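Local coordinates for protein homoserine dehydrogenase (Thermoplasma acidophilum, PDB 3ING) that probably catalyses the NADPH-dependent reduction of aspartate semialdehyde to homoserine on the way to threonine and methionine, at residues R140-V145 with A310-N315. Sequence-based numbering, arbitrary orientation.
Sequences RYEATV and AGAVVN. With NA (sodium ion), chain B.
Ala-312 turns its methyl from helix 306-321 against the 3-10 turn 142-144. Its CB lies 3.7 Å from CG of Glu-142 and 4.3 Å from CB of Ala-143. One helix position further on, Val-313 reaches Ala-143 with a single branch, CG2 to CB 3.6 Å. The contact is small, buried and apolar, and the backbones come close: the CA atoms of Ala-143 and Ala-312 are 5.5 Å apart.

The side chain of Glu-142 meets Ala-312 with its aliphatic part. A turn about the CB-CG bond (chi2 64°) carries the carboxylate away from Ala-312 and to the sodium ion. OE2 of Glu-142 binds the ion at 2.8 Å, and the backbone O of Glu-142 at 2.7 Å. Val-145 O, Ala-146 O and Val-149 O complete the site. Leu-151 N also bonds to OE2 and Ser-153 N to OE1, so both carboxylate oxygens are held, while Asp-316 of the helix bonds to Glu-142 N. With an alanine here, the sodium ion would probably lose its carboxylate ligand and the amides of Leu-151 and Ser-153 their acceptor. Within the turn, Tyr-141 O accepts from both N and OG1 of Thr-144.

Ala-143 touches the bound NADPH, and Val-313 packs on Val-19 of helix 14-29. The contact thus joins the C-terminal helix to the sodium-binding loop that follows the edge strand 139-140 of the Rossmann-type nucleotide-binding fold.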
loop_
_atom_site.group_PDB
_atom_site.type_symbol
_atom_site.label_atom_id
_atom_site.label_comp_id
_atom_site.label_asym_id
_atom_site.label_seq_id
_atom_site.Cartn_x
_atom_site.Cartn_y
_atom_site.Cartn_z
ATOM N N ARG A 140 -3.337 15.775 4.069
ATOM C CA ARG A 140 -3.267 14.320 4.142
ATOM C C ARG A 140 -3.627 13.870 5.555
ATOM O O ARG A 140 -3.491 14.623 6.537
ATOM C CB ARG A 140 -1.904 13.765 3.671
ATOM C CG ARG A 140 -1.572 14.043 2.210
ATOM C CD ARG A 140 -0.304 13.217 1.756
ATOM N NE ARG A 140 -0.625 11.793 1.746
ATOM C CZ ARG A 140 -1.212 11.152 0.721
ATOM N NH1 ARG A 140 -1.510 11.786 -0.380
ATOM N NH2 ARG A 140 -1.499 9.853 0.810
ATOM N N TYR A 141 -4.147 12.646 5.627
ATOM C CA TYR A 141 -4.830 12.130 6.815
ATOM C C TYR A 141 -4.721 10.620 7.009
ATOM O O TYR A 141 -5.620 9.961 7.531
ATOM C CB TYR A 141 -6.276 12.644 6.785
ATOM C CG TYR A 141 -6.989 12.530 5.435
ATOM C CD1 TYR A 141 -7.628 11.353 5.069
ATOM C CD2 TYR A 141 -7.039 13.595 4.551
ATOM C CE1 TYR A 141 -8.292 11.235 3.846
ATOM C CE2 TYR A 141 -7.716 13.484 3.327
ATOM C CZ TYR A 141 -8.322 12.295 2.978
ATOM O OH TYR A 141 -8.989 12.165 1.765
ATOM N N GLU A 142 -3.564 10.076 6.650
ATOM C CA GLU A 142 -3.332 8.658 6.832
ATOM C C GLU A 142 -3.690 8.141 8.217
ATOM O O GLU A 142 -4.358 7.126 8.358
ATOM C CB GLU A 142 -1.871 8.316 6.582
ATOM C CG GLU A 142 -1.630 6.796 6.537
ATOM C CD GLU A 142 -2.372 6.169 5.370
ATOM O OE1 GLU A 142 -2.100 6.575 4.233
ATOM O OE2 GLU A 142 -3.245 5.313 5.610
ATOM N N ALA A 143 -3.198 8.808 9.242
ATOM C CA ALA A 143 -3.397 8.378 10.620
ATOM C C ALA A 143 -4.825 8.464 11.136
ATOM O O ALA A 143 -5.115 7.908 12.185
ATOM C CB ALA A 143 -2.454 9.194 11.549
ATOM N N THR A 144 -5.724 9.152 10.422
ATOM C CA THR A 144 -7.094 9.320 10.879
ATOM C C THR A 144 -7.950 8.050 10.751
ATOM O O THR A 144 -8.943 7.979 11.415
ATOM C CB THR A 144 -7.829 10.443 10.126
ATOM O OG1 THR A 144 -7.980 10.056 8.734
ATOM C CG2 THR A 144 -7.063 11.778 10.282
ATOM N N VAL A 145 -7.563 7.064 9.934
ATOM C CA VAL A 145 -8.317 5.787 9.880
ATOM C C VAL A 145 -7.330 4.624 9.990
ATOM O O VAL A 145 -6.423 4.499 9.158
ATOM C CB VAL A 145 -9.124 5.622 8.595
ATOM C CG1 VAL A 145 -9.952 4.239 8.610
ATOM C CG2 VAL A 145 -10.037 6.816 8.359
ATOM N N ALA A 310 2.208 7.357 14.525
ATOM C CA ALA A 310 3.217 8.418 14.273
ATOM C C ALA A 310 3.999 8.169 12.954
ATOM O O ALA A 310 4.336 9.080 12.203
ATOM C CB ALA A 310 4.185 8.529 15.510
ATOM N N GLY A 311 4.249 6.909 12.649
ATOM C CA GLY A 311 4.948 6.569 11.428
ATOM C C GLY A 311 4.102 6.893 10.210
ATOM O O GLY A 311 4.619 7.341 9.215
ATOM N N ALA A 312 2.791 6.745 10.342
ATOM C CA ALA A 312 1.828 7.112 9.281
ATOM C C ALA A 312 1.814 8.611 9.067
ATOM O O ALA A 312 1.861 9.108 7.928
ATOM C CB ALA A 312 0.389 6.582 9.654
ATOM N N VAL A 313 1.812 9.366 10.165
ATOM C CA VAL A 313 1.947 10.823 10.090
ATOM C C VAL A 313 3.238 11.227 9.362
ATOM O O VAL A 313 3.211 12.118 8.487
ATOM C CB VAL A 313 1.877 11.510 11.500
ATOM C CG1 VAL A 313 2.131 13.001 11.411
ATOM C CG2 VAL A 313 0.526 11.177 12.217
ATOM N N VAL A 314 4.362 10.577 9.680
ATOM C CA VAL A 314 5.632 10.998 9.070
ATOM C C VAL A 314 5.675 10.565 7.598
ATOM O O VAL A 314 6.254 11.261 6.773
ATOM C CB VAL A 314 6.877 10.557 9.881
ATOM C CG1 VAL A 314 8.182 10.905 9.129
ATOM C CG2 VAL A 314 6.877 11.226 11.257
ATOM N N ASN A 315 5.023 9.451 7.267
ATOM C CA ASN A 315 4.892 9.071 5.851
ATOM C C ASN A 315 4.157 10.170 5.092
ATOM O O ASN A 315 4.581 10.574 4.011
ATOM C CB ASN A 315 4.166 7.742 5.671
ATOM C CG ASN A 315 4.256 7.249 4.258
ATOM O OD1 ASN A 315 3.286 7.334 3.467
ATOM N ND2 ASN A 315 5.451 6.826 3.884
HETATM NA NA NA B . -4.069 4.490 8.202
#